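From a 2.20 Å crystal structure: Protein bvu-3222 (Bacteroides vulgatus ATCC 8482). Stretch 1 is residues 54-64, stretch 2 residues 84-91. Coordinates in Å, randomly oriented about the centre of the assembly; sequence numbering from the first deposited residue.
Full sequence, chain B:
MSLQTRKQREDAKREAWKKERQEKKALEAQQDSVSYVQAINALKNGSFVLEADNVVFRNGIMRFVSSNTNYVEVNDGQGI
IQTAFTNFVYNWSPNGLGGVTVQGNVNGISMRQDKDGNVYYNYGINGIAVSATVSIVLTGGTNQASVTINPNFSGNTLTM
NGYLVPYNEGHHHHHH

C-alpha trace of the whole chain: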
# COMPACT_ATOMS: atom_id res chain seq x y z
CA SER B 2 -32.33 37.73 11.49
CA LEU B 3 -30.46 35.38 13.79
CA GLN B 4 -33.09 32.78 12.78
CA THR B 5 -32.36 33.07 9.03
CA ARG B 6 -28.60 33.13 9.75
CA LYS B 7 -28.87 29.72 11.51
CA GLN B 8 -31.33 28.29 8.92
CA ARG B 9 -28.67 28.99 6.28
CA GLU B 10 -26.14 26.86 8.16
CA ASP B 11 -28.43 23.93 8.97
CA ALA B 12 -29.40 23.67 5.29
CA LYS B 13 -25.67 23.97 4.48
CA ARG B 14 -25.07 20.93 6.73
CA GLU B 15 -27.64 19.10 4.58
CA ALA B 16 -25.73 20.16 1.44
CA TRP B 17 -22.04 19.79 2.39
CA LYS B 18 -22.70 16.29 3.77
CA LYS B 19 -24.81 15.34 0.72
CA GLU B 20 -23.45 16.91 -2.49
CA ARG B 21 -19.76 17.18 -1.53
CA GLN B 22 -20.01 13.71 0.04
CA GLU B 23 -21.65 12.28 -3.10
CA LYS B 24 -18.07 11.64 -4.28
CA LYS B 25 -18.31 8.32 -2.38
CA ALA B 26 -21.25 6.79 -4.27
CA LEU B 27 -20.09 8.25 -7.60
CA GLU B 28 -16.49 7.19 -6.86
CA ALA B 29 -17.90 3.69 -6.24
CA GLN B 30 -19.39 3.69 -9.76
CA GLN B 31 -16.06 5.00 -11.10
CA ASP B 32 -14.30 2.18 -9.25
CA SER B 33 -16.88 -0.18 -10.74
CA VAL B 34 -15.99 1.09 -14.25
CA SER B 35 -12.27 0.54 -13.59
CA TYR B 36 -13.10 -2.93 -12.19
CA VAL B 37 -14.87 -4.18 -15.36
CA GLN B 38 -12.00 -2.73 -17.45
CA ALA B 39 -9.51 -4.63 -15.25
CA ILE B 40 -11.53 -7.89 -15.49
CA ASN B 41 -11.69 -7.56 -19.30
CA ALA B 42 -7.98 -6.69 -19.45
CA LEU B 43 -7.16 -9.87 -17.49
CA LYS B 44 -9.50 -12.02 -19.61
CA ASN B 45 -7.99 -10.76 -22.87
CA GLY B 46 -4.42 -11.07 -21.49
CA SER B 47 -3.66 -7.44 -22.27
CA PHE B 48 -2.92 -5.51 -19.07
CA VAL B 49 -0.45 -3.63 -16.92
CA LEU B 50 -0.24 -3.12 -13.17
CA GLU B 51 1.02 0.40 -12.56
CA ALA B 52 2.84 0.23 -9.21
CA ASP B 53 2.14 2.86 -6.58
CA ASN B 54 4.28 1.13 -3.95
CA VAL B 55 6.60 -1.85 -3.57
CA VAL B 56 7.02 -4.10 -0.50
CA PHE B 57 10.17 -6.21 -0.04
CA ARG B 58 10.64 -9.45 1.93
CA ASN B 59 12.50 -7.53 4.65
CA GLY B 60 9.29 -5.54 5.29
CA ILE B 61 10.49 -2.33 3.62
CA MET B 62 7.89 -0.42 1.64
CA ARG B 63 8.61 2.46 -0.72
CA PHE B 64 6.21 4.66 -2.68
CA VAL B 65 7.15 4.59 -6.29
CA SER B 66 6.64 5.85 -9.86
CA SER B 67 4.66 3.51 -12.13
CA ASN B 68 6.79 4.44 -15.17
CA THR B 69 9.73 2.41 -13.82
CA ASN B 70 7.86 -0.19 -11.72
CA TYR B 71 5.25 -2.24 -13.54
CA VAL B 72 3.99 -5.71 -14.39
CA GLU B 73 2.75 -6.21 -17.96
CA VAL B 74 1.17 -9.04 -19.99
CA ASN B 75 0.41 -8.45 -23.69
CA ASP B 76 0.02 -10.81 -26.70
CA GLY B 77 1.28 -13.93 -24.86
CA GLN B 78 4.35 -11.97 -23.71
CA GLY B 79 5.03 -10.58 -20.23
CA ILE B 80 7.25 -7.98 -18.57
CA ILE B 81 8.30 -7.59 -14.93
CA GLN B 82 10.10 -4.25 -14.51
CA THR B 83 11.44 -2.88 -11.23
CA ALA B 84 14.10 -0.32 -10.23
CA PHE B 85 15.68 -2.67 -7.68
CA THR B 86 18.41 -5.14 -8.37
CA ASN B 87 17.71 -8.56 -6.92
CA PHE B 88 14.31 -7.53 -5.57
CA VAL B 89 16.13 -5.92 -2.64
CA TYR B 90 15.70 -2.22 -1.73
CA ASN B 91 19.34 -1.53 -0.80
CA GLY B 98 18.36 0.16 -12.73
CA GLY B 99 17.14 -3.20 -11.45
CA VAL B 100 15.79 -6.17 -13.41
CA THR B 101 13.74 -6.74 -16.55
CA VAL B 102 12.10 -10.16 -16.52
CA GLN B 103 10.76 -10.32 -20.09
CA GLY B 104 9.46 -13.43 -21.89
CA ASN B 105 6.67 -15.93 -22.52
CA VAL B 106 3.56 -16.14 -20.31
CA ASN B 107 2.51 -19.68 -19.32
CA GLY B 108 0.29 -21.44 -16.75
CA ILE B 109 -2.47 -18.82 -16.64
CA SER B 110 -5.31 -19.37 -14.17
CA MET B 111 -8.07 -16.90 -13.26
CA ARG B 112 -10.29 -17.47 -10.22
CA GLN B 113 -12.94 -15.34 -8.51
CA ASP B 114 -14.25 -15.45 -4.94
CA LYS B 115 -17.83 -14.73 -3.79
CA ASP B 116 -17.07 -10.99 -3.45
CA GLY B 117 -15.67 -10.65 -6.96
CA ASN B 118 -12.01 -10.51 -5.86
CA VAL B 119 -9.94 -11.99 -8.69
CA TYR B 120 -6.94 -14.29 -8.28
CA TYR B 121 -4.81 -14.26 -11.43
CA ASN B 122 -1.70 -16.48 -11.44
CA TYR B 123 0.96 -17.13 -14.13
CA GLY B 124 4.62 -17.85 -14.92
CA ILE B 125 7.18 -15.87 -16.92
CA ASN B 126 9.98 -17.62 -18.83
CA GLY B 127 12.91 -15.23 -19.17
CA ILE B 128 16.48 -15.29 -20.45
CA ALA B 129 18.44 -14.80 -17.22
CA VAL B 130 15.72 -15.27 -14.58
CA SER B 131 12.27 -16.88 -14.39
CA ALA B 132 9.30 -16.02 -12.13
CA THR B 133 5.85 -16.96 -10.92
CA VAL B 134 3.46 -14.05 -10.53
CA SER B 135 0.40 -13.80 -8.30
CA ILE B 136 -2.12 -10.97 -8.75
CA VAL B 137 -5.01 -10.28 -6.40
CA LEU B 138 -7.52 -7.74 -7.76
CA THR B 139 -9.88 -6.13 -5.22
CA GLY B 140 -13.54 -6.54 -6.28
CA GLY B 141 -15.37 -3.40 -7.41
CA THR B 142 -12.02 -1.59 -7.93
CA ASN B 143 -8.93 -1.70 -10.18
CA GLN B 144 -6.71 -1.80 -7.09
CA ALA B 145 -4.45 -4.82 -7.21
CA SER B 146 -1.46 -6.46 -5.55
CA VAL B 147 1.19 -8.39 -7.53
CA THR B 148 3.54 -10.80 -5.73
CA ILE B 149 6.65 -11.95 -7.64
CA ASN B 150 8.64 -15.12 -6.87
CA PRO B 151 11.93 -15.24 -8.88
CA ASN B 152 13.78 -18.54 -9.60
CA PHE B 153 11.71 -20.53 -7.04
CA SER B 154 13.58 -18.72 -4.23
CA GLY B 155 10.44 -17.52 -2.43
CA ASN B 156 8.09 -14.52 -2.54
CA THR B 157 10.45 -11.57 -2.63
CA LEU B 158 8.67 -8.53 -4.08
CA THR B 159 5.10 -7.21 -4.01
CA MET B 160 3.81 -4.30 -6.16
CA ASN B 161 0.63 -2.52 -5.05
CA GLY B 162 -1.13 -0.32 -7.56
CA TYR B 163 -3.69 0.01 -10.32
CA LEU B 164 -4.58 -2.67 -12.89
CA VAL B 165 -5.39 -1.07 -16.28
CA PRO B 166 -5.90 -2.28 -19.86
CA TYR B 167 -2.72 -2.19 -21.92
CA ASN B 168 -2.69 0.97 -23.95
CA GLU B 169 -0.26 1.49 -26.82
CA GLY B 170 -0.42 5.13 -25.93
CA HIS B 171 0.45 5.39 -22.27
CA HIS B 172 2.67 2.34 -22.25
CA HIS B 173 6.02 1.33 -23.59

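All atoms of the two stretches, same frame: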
# COMPACT_ATOMS: atom_id res chain seq x y z
N ASN B 54 3.24 1.46 -4.91
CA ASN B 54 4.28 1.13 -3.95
C ASN B 54 4.80 -0.30 -4.09
O ASN B 54 4.17 -1.13 -4.72
CB ASN B 54 3.82 1.41 -2.51
CG ASN B 54 2.64 0.57 -2.10
OD1 ASN B 54 2.80 -0.56 -1.61
ND2 ASN B 54 1.45 1.11 -2.27
N VAL B 55 5.95 -0.56 -3.49
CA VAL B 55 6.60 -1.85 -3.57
C VAL B 55 6.97 -2.26 -2.15
O VAL B 55 7.44 -1.43 -1.39
CB VAL B 55 7.86 -1.80 -4.50
CG1 VAL B 55 8.72 -3.03 -4.34
CG2 VAL B 55 7.43 -1.63 -5.97
N VAL B 56 6.69 -3.52 -1.81
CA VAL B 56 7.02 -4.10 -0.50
C VAL B 56 8.00 -5.27 -0.68
O VAL B 56 7.76 -6.18 -1.47
CB VAL B 56 5.73 -4.57 0.28
CG1 VAL B 56 6.08 -5.09 1.68
CG2 VAL B 56 4.71 -3.44 0.40
N PHE B 57 9.10 -5.22 0.06
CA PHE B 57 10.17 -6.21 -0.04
C PHE B 57 10.02 -7.24 1.07
O PHE B 57 9.23 -7.04 2.00
CB PHE B 57 11.54 -5.51 0.05
CG PHE B 57 11.74 -4.46 -1.02
CD1 PHE B 57 12.28 -4.81 -2.25
CD2 PHE B 57 11.36 -3.14 -0.80
CE1 PHE B 57 12.46 -3.85 -3.24
CE2 PHE B 57 11.52 -2.18 -1.78
CZ PHE B 57 12.08 -2.53 -3.01
N ARG B 58 10.76 -8.35 0.97
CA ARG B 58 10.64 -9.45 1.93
C ARG B 58 11.21 -9.10 3.31
O ARG B 58 10.91 -9.77 4.30
CB ARG B 58 11.24 -10.76 1.39
CG ARG B 58 12.76 -10.77 1.25
CD ARG B 58 13.28 -12.21 1.13
NE ARG B 58 13.46 -12.85 2.44
CZ ARG B 58 14.63 -13.29 2.91
NH1 ARG B 58 14.69 -13.84 4.12
NH2 ARG B 58 15.74 -13.18 2.19
N ASN B 59 12.03 -8.06 3.37
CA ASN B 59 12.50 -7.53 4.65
C ASN B 59 11.55 -6.50 5.27
O ASN B 59 11.92 -5.80 6.22
CB ASN B 59 13.94 -7.00 4.53
CG ASN B 59 14.05 -5.72 3.73
OD1 ASN B 59 13.12 -5.30 3.02
ND2 ASN B 59 15.21 -5.09 3.81
N GLY B 60 10.33 -6.41 4.74
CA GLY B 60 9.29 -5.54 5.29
C GLY B 60 9.33 -4.09 4.86
O GLY B 60 8.43 -3.32 5.20
N ILE B 61 10.36 -3.70 4.11
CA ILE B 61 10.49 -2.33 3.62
C ILE B 61 9.43 -2.06 2.57
O ILE B 61 9.24 -2.87 1.68
CB ILE B 61 11.91 -2.07 3.04
CG1 ILE B 61 12.93 -1.95 4.17
CG2 ILE B 61 11.97 -0.79 2.16
CD1 ILE B 61 14.34 -1.91 3.67
N MET B 62 8.75 -0.93 2.70
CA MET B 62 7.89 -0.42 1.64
C MET B 62 8.33 0.96 1.18
O MET B 62 8.70 1.81 1.99
CB MET B 62 6.43 -0.39 2.10
CG MET B 62 5.98 0.97 2.62
SD MET B 62 5.32 2.03 1.31
CE MET B 62 5.21 3.60 2.16
N ARG B 63 8.28 1.18 -0.13
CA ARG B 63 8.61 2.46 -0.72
C ARG B 63 7.54 2.85 -1.72
O ARG B 63 7.13 2.02 -2.54
CB ARG B 63 9.98 2.39 -1.40
CG ARG B 63 10.92 3.51 -0.99
CD ARG B 63 10.89 4.66 -1.95
NE ARG B 63 11.85 5.70 -1.58
CZ ARG B 63 11.69 6.99 -1.87
NH1 ARG B 63 12.61 7.87 -1.49
NH2 ARG B 63 10.62 7.40 -2.53
N PHE B 64 7.08 4.10 -1.64
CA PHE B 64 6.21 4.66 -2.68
C PHE B 64 7.04 4.96 -3.92
O PHE B 64 8.21 5.30 -3.83
CB PHE B 64 5.47 5.91 -2.19
CG PHE B 64 4.33 5.60 -1.28
CD1 PHE B 64 3.19 4.97 -1.78
CD2 PHE B 64 4.40 5.86 0.07
CE1 PHE B 64 2.15 4.64 -0.95
CE2 PHE B 64 3.34 5.54 0.91
CZ PHE B 64 2.22 4.93 0.39
N ALA B 84 12.88 -1.14 -10.34
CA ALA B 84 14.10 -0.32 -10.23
C ALA B 84 15.10 -0.87 -9.20
O ALA B 84 16.14 -0.25 -8.95
CB ALA B 84 13.73 1.13 -9.91
N PHE B 85 14.78 -2.02 -8.61
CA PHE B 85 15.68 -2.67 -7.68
C PHE B 85 16.31 -3.92 -8.30
O PHE B 85 15.85 -4.41 -9.33
CB PHE B 85 14.94 -3.04 -6.39
CG PHE B 85 14.02 -1.97 -5.89
CD1 PHE B 85 14.51 -0.91 -5.15
CD2 PHE B 85 12.67 -2.02 -6.16
CE1 PHE B 85 13.67 0.08 -4.68
CE2 PHE B 85 11.82 -1.03 -5.70
CZ PHE B 85 12.32 0.03 -4.96
N THR B 86 17.36 -4.42 -7.66
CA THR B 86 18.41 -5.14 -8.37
C THR B 86 18.16 -6.65 -8.35
O THR B 86 17.86 -7.25 -9.38
CB THR B 86 19.80 -4.86 -7.77
OG1 THR B 86 20.03 -3.44 -7.72
CG2 THR B 86 20.89 -5.51 -8.60
N ASN B 87 18.29 -7.25 -7.17
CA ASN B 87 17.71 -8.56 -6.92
C ASN B 87 16.51 -8.49 -5.98
O ASN B 87 16.50 -9.11 -4.92
CB ASN B 87 18.77 -9.51 -6.34
CG ASN B 87 19.00 -10.72 -7.22
OD1 ASN B 87 18.83 -10.66 -8.44
ND2 ASN B 87 19.41 -11.82 -6.61
N PHE B 88 15.49 -7.73 -6.39
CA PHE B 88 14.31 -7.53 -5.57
C PHE B 88 14.69 -7.21 -4.12
O PHE B 88 14.03 -7.66 -3.18
CB PHE B 88 13.41 -8.77 -5.61
CG PHE B 88 13.13 -9.27 -7.00
CD1 PHE B 88 12.04 -8.78 -7.71
CD2 PHE B 88 13.94 -10.21 -7.59
CE1 PHE B 88 11.78 -9.24 -8.99
CE2 PHE B 88 13.69 -10.67 -8.87
CZ PHE B 88 12.60 -10.18 -9.57
N VAL B 89 15.75 -6.43 -3.96
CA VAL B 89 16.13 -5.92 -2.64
C VAL B 89 16.21 -4.40 -2.76
O VAL B 89 16.66 -3.88 -3.78
CB VAL B 89 17.49 -6.53 -2.16
CG1 VAL B 89 17.98 -5.89 -0.86
CG2 VAL B 89 17.38 -8.04 -1.97
N TYR B 90 15.73 -3.69 -1.73
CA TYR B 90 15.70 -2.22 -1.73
C TYR B 90 17.08 -1.56 -1.76
O TYR B 90 17.31 -0.59 -2.50
CB TYR B 90 14.89 -1.69 -0.54
CG TYR B 90 14.75 -0.19 -0.54
CD1 TYR B 90 13.97 0.45 -1.50
CD2 TYR B 90 15.41 0.60 0.40
CE1 TYR B 90 13.85 1.83 -1.52
CE2 TYR B 90 15.28 1.99 0.39
CZ TYR B 90 14.50 2.60 -0.57
OH TYR B 90 14.37 3.97 -0.59
N ASN B 91 17.99 -2.08 -0.93
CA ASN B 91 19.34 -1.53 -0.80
C ASN B 91 20.36 -2.37 -1.58
O ASN B 91 21.44 -1.90 -1.91
CB ASN B 91 19.75 -1.46 0.68
CG ASN B 91 18.72 -0.72 1.54
OD1 ASN B 91 18.53 0.49 1.41
ND2 ASN B 91 18.07 -1.46 2.43
O HOH W 1 14.91 -4.81 0.74

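Stretch 1 is a beta hairpin. Val-55 and Arg-63 pair through two backbone hydrogen bonds, and a type I turn runs from Phe-57 to Gly-60. Val-55, Phe-57, Ile-61 and Arg-63 all point toward stretch 2, which has no regular helix or strand.

The main bump of stretch 1 is the ring of Phe-57. It fills a hollow formed by Phe-85, the backbone of Phe-88 and Val-89, and Tyr-90. The edge of the Phe-57 ring meets the face of the Phe-85 ring, with planes at 87° and centroids 4.4 Å apart. The fit is tight: Phe-57 CZ lies 3.1 Å from Phe-85 CE2. Phe-88 O also sits at the ring edge, 3.5 Å from Phe-57 CD1. Tyr-90 CB covers one face of the Phe-57 ring, 3.8 Å from its centroid, as a CH-pi contact. Val-55 CG1 extends the apolar patch, 3.9 Å from Phe-85 CE2.

Tyr-90 is the answering bump. Its ring packs against Phe-57, Ile-61 and Arg-63. Ile-61 CG2 lies over one face, 3.9 Å from Tyr-90 CG. At the ring's far end, Arg-63 NE donates a hydrogen bond to Tyr-90 OH (3.2 Å), so the hydroxyl has a polar partner beyond the apolar packing.

Water 1 links the two stretches, from the backbone of Tyr-90 to the side chain of Asn-59. The water O accepts from Tyr-90 N at 2.8 Å and donates a weak hydrogen bond to Asn-59 OD1 at 2.9 Å.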